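Local coordinates for uncharacterized protein XCC1541 (PDB 2QJW) that is of unknown function but, as a putative member of the alpha/beta hydrolase superfamily, probably hydrolyses a substrate that has not been identified, at residues A[115-126]-A[138-146]. Sequence-based numbering, arbitrary orientation.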
ATOM      1  N   LEU A 115      -5.955 -18.501   9.064  1.00 11.95           N
ATOM      2  CA  LEU A 115      -5.764 -17.134   9.509  1.00 11.37           C
ATOM      3  C   LEU A 115      -7.086 -16.455   9.692  1.00 10.96           C
ATOM      4  O   LEU A 115      -7.936 -16.518   8.835  1.00 12.93           O
ATOM      5  CB  LEU A 115      -4.992 -16.367   8.461  1.00 11.98           C
ATOM      6  CG  LEU A 115      -4.525 -14.919   8.773  1.00 11.16           C
ATOM      7  CD1 LEU A 115      -3.441 -14.853   9.884  1.00 11.84           C
ATOM      8  CD2 LEU A 115      -4.099 -14.247   7.509  1.00 12.86           C
ATOM      9  N   ASP A 116      -7.242 -15.766  10.839  1.00 11.80           N
ATOM     10  CA  ASP A 116      -8.411 -14.936  11.132  1.00 11.96           C
ATOM     11  C   ASP A 116      -7.936 -13.835  12.054  1.00 12.47           C
ATOM     12  O   ASP A 116      -6.878 -13.924  12.630  1.00 10.92           O
ATOM     13  CB  ASP A 116      -9.543 -15.771  11.728  1.00 12.82           C
ATOM     14  CG  ASP A 116     -10.889 -15.097  11.681  1.00 11.95           C
ATOM     15  OD1 ASP A 116     -11.082 -14.146  10.947  1.00 17.26           O
ATOM     16  OD2 ASP A 116     -11.793 -15.640  12.345  1.00 19.76           O
ATOM     17  N   ALA A 117      -8.779 -12.827  12.226  1.00 11.47           N
ATOM     18  CA  ALA A 117      -8.445 -11.650  12.978  1.00 10.18           C
ATOM     19  C   ALA A 117      -9.712 -10.950  13.477  1.00 12.34           C
ATOM     20  O   ALA A 117     -10.773 -11.067  12.883  1.00 12.63           O
ATOM     21  CB  ALA A 117      -7.610 -10.694  12.118  1.00 14.00           C
ATOM     22  N   ALA A 118      -9.542 -10.158  14.528  1.00 13.46           N
ATOM     23  CA  ALA A 118     -10.606  -9.307  15.036  1.00 12.48           C
ATOM     24  C   ALA A 118     -10.966  -8.286  13.976  1.00 14.12           C
ATOM     25  O   ALA A 118     -10.149  -7.903  13.118  1.00 11.96           O
ATOM     26  CB  ALA A 118     -10.095  -8.591  16.262  1.00 16.09           C
ATOM     27  N   ALA A 119     -12.169  -7.759  14.092  1.00 12.56           N
ATOM     28  CA  ALA A 119     -12.719  -6.773  13.171  1.00 11.75           C
ATOM     29  C   ALA A 119     -12.287  -5.364  13.538  1.00 12.09           C
ATOM     30  O   ALA A 119     -13.096  -4.481  13.758  1.00 13.52           O
ATOM     31  CB  ALA A 119     -14.236  -6.914  13.125  1.00 12.73           C
ATOM     32  N   VAL A 120     -10.983  -5.143  13.556  1.00 10.53           N
ATOM     33  CA  VAL A 120     -10.311  -3.916  13.870  1.00 10.83           C
ATOM     34  C   VAL A 120      -9.457  -3.472  12.658  1.00 11.34           C
ATOM     35  O   VAL A 120      -9.348  -4.223  11.694  1.00 11.63           O
ATOM     36  CB  VAL A 120      -9.445  -4.104  15.110  1.00 12.73           C
ATOM     37  CG1 VAL A 120     -10.349  -4.579  16.292  1.00 11.64           C
ATOM     38  CG2 VAL A 120      -8.289  -5.095  14.912  1.00 11.97           C
ATOM     39  N   PRO A 121      -8.886  -2.265  12.685  1.00 10.12           N
ATOM     40  CA  PRO A 121      -8.025  -1.875  11.531  1.00  9.64           C
ATOM     41  C   PRO A 121      -6.892  -2.884  11.305  1.00 10.97           C
ATOM     42  O   PRO A 121      -6.212  -3.278  12.263  1.00 10.74           O
ATOM     43  CB  PRO A 121      -7.511  -0.552  11.933  1.00 11.11           C
ATOM     44  CG  PRO A 121      -8.573  -0.011  12.911  1.00 14.92           C
ATOM     45  CD  PRO A 121      -9.043  -1.173  13.663  1.00 11.14           C
ATOM     46  N   ILE A 122      -6.781  -3.349  10.071  1.00  8.83           N
ATOM     47  CA  ILE A 122      -5.730  -4.289   9.648  1.00  9.22           C
ATOM     48  C   ILE A 122      -4.997  -3.674   8.481  1.00  8.27           C
ATOM     49  O   ILE A 122      -5.649  -3.201   7.534  1.00  9.65           O
ATOM     50  CB  ILE A 122      -6.299  -5.647   9.238  1.00  9.11           C
ATOM     51  CG1 ILE A 122      -7.092  -6.267  10.422  1.00 11.46           C
ATOM     52  CG2 ILE A 122      -5.211  -6.580   8.722  1.00 11.00           C
ATOM     53  CD1 ILE A 122      -7.949  -7.475  10.017  1.00 13.32           C
ATOM     54  N   SER A 123      -3.668  -3.657   8.569  1.00  9.51           N
ATOM     55  CA  SER A 123      -2.801  -3.208   7.489  1.00  8.34           C
ATOM     56  C   SER A 123      -1.809  -4.324   7.215  1.00  6.61           C
ATOM     57  O   SER A 123      -1.196  -4.814   8.142  1.00  9.28           O
ATOM     58  CB  SER A 123      -2.124  -1.915   7.840  1.00 10.16           C
ATOM     59  OG  SER A 123      -1.249  -1.482   6.843  1.00 10.23           O
ATOM     60  N   ILE A 124      -1.662  -4.687   5.940  1.00  7.46           N
ATOM     61  CA  ILE A 124      -0.870  -5.825   5.513  1.00  7.89           C
ATOM     62  C   ILE A 124       0.150  -5.337   4.512  1.00  8.37           C
ATOM     63  O   ILE A 124      -0.170  -4.532   3.629  1.00  8.06           O
ATOM     64  CB  ILE A 124      -1.766  -6.932   4.857  1.00  9.29           C
ATOM     65  CG1 ILE A 124      -2.914  -7.363   5.781  1.00 10.28           C
ATOM     66  CG2 ILE A 124      -0.920  -8.127   4.389  1.00  9.39           C
ATOM     67  CD1 ILE A 124      -4.003  -8.096   5.010  1.00 11.26           C
ATOM     68  N   VAL A 125       1.361  -5.851   4.635  1.00  7.98           N
ATOM     69  CA  VAL A 125       2.417  -5.708   3.604  1.00  7.88           C
ATOM     70  C   VAL A 125       2.730  -7.113   3.112  1.00  7.90           C
ATOM     71  O   VAL A 125       3.145  -7.930   3.901  1.00  8.92           O
ATOM     72  CB  VAL A 125       3.693  -4.983   4.051  1.00  9.25           C
ATOM     73  CG1 VAL A 125       4.710  -4.875   2.910  1.00  9.10           C
ATOM     74  CG2 VAL A 125       3.293  -3.606   4.562  1.00 10.51           C
ATOM     75  N   HIS A 126       2.493  -7.374   1.805  1.00  7.78           N
ATOM     76  CA  HIS A 126       2.851  -8.676   1.241  1.00  8.56           C
ATOM     77  C   HIS A 126       3.663  -8.526  -0.004  1.00  9.71           C
ATOM     78  O   HIS A 126       3.705  -7.500  -0.662  1.00 10.17           O
ATOM     79  CB  HIS A 126       1.593  -9.457   0.947  1.00  8.06           C
ATOM     80  CG  HIS A 126       1.822 -10.908   0.816  1.00 10.51           C
ATOM     81  ND1 HIS A 126       2.227 -11.663   1.880  1.00 12.16           N
ATOM     82  CD2 HIS A 126       1.694 -11.742  -0.241  1.00 11.66           C
ATOM     83  CE1 HIS A 126       2.378 -12.918   1.463  1.00 14.97           C
ATOM     84  NE2 HIS A 126       2.075 -12.973   0.180  1.00 13.08           N
ATOM     85  N   VAL A 138      -3.339 -14.066   0.072  1.00  9.58           N
ATOM     86  CA  VAL A 138      -3.424 -12.871   0.955  1.00  8.63           C
ATOM     87  C   VAL A 138      -4.339 -11.818   0.379  1.00  8.60           C
ATOM     88  O   VAL A 138      -5.160 -11.214   1.091  1.00  9.68           O
ATOM     89  CB  VAL A 138      -2.020 -12.329   1.188  1.00 10.41           C
ATOM     90  CG1 VAL A 138      -2.046 -10.981   1.975  1.00 10.58           C
ATOM     91  CG2 VAL A 138      -1.180 -13.346   1.951  1.00 12.98           C
ATOM     92  N   ILE A 139      -4.338 -11.636  -0.938  1.00  9.59           N
ATOM     93  CA  ILE A 139      -5.261 -10.761  -1.598  1.00  9.39           C
ATOM     94  C   ILE A 139      -6.695 -11.212  -1.269  1.00  8.55           C
ATOM     95  O   ILE A 139      -7.551 -10.400  -0.870  1.00 10.93           O
ATOM     96  CB  ILE A 139      -5.046 -10.742  -3.141  1.00  9.89           C
ATOM     97  CG1 ILE A 139      -3.716  -9.993  -3.405  1.00 10.22           C
ATOM     98  CG2 ILE A 139      -6.287 -10.146  -3.845  1.00 11.31           C
ATOM     99  CD1 ILE A 139      -3.072 -10.335  -4.788  1.00 11.22           C
ATOM    100  N   ALA A 140      -7.007 -12.522  -1.356  1.00  9.94           N
ATOM    101  CA  ALA A 140      -8.384 -12.982  -1.066  1.00 11.79           C
ATOM    102  C   ALA A 140      -8.766 -12.751   0.410  1.00 10.60           C
ATOM    103  O   ALA A 140      -9.881 -12.371   0.726  1.00 11.55           O
ATOM    104  CB  ALA A 140      -8.596 -14.443  -1.477  1.00 13.61           C
ATOM    105  N   TRP A 141      -7.841 -13.016   1.320  1.00 10.16           N
ATOM    106  CA  TRP A 141      -8.096 -12.858   2.738  1.00 10.50           C
ATOM    107  C   TRP A 141      -8.334 -11.406   3.049  1.00  9.22           C
ATOM    108  O   TRP A 141      -9.301 -11.040   3.762  1.00 11.20           O
ATOM    109  CB  TRP A 141      -6.869 -13.365   3.514  1.00 11.71           C
ATOM    110  CG  TRP A 141      -7.032 -13.504   4.994  1.00 11.44           C
ATOM    111  CD1 TRP A 141      -7.540 -14.564   5.658  1.00 12.76           C
ATOM    112  CD2 TRP A 141      -6.851 -12.473   5.975  1.00  9.91           C
ATOM    113  NE1 TRP A 141      -7.632 -14.288   6.998  1.00 11.30           N
ATOM    114  CE2 TRP A 141      -7.181 -13.010   7.212  1.00 10.56           C
ATOM    115  CE3 TRP A 141      -6.375 -11.151   5.933  1.00  9.86           C
ATOM    116  CZ2 TRP A 141      -7.099 -12.258   8.406  1.00 11.32           C
ATOM    117  CZ3 TRP A 141      -6.284 -10.423   7.105  1.00 12.88           C
ATOM    118  CH2 TRP A 141      -6.619 -10.972   8.315  1.00 11.08           C
ATOM    119  N   ALA A 142      -7.484 -10.521   2.504  1.00  9.44           N
ATOM    120  CA  ALA A 142      -7.656  -9.110   2.718  1.00  9.53           C
ATOM    121  C   ALA A 142      -8.929  -8.551   2.083  1.00  9.10           C
ATOM    122  O   ALA A 142      -9.634  -7.704   2.657  1.00 10.19           O
ATOM    123  CB  ALA A 142      -6.424  -8.348   2.181  1.00  9.71           C
ATOM    124  N   GLN A 143      -9.232  -8.994   0.866  1.00 10.91           N
ATOM    125  CA  GLN A 143     -10.433  -8.524   0.131  1.00 10.93           C
ATOM    126  C   GLN A 143     -11.724  -8.817   0.931  1.00 12.12           C
ATOM    127  O   GLN A 143     -12.649  -7.990   0.989  1.00 12.80           O
ATOM    128  CB  GLN A 143     -10.489  -9.124  -1.263  1.00 11.65           C
ATOM    129  CG  GLN A 143     -11.627  -8.573  -2.128  1.00 13.00           C
ATOM    130  CD  GLN A 143     -11.355  -8.702  -3.612  1.00 18.98           C
ATOM    131  OE1 GLN A 143     -10.594  -9.548  -4.051  1.00 25.77           O
ATOM    132  NE2 GLN A 143     -11.980  -7.833  -4.394  1.00 25.28           N
ATOM    133  N   ALA A 144     -11.757  -9.980   1.571  1.00 12.26           N
ATOM    134  CA  ALA A 144     -12.962 -10.401   2.333  1.00 12.57           C
ATOM    135  C   ALA A 144     -13.241  -9.466   3.488  1.00 15.71           C
ATOM    136  O   ALA A 144     -14.375  -9.309   3.929  1.00 16.04           O
ATOM    137  CB  ALA A 144     -12.783 -11.854   2.834  1.00 13.63           C
ATOM    138  N   ARG A 145     -12.185  -8.849   4.008  1.00 12.20           N
ATOM    139  CA  ARG A 145     -12.230  -8.003   5.185  1.00 12.78           C
ATOM    140  C   ARG A 145     -11.971  -6.512   4.862  1.00  9.86           C
ATOM    141  O   ARG A 145     -11.989  -5.631   5.734  1.00 12.04           O
ATOM    142  CB  ARG A 145     -11.101  -8.469   6.144  1.00 14.01           C
ATOM    143  CG  ARG A 145     -11.356  -9.870   6.706  1.00 16.25           C
ATOM    144  CD  ARG A 145     -10.122 -10.451   7.370  1.00 14.90           C
ATOM    145  NE  ARG A 145     -10.404 -11.786   7.894  1.00 15.29           N
ATOM    146  CZ  ARG A 145     -10.563 -12.885   7.161  1.00 19.37           C
ATOM    147  NH1 ARG A 145     -10.396 -12.882   5.834  1.00 17.99           N
ATOM    148  NH2 ARG A 145     -10.896 -14.020   7.789  1.00 19.91           N
ATOM    149  N   SER A 146     -11.846  -6.198   3.557  1.00 11.94           N
ATOM    150  CA  SER A 146     -11.436  -4.886   3.081  1.00 11.40           C
ATOM    151  C   SER A 146     -10.230  -4.373   3.891  1.00 10.95           C
ATOM    152  O   SER A 146     -10.129  -3.204   4.140  1.00 12.40           O
ATOM    153  CB  SER A 146     -12.593  -3.890   3.116  1.00 13.73           C
ATOM    154  OG  SER A 146     -13.694  -4.381   2.333  1.00 13.66           O
TER
HETATM  155  O   HOH W   1     -11.326 -10.796  10.103  1.00 24.84           O
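The indole of W141 is clasped between L115 and R145. L115 CD2 sits over one face, 3.5 Å from the centroid of the five-membered ring in a CH-pi contact, while R145 NH1 lies against the opposite face, near the rim. In the ring plane, W141 NE1 donates to L115 O (2.9 Å), approaching from well above the carbonyl plane. The far rim of the six-membered ring meets A117 CB and I124 CD1, which also reaches A142 CB at 3.7 Å. One turn earlier in the helix, V138 CG2 sits over a face of the H126 imidazole in a second CH-pi contact, 3.6 Å from its centroid; the ring's NE2 is held by I133 O.

With its chain extended from CG to NE, R145 reaches back so that NH1 bonds to W141 O. R145 NH2 donates a nearly straight hydrogen bond (174°, 3.2 Å) to D116 OD1, part of a salt bridge, the donor standing above the carboxylate plane, which is turned 79° from that of the guanidinium. A water links A117 O to NE, the latter bond weak. These bonds hold the guanidinium against the indole face.

Strand 122-126 and helix 138-145 run antiparallel (163°) within a beta-alpha-beta crossover completed by strand 148-152, whose L149 adjoins I124 and A142; helix 83-92 packs on L115 and A117.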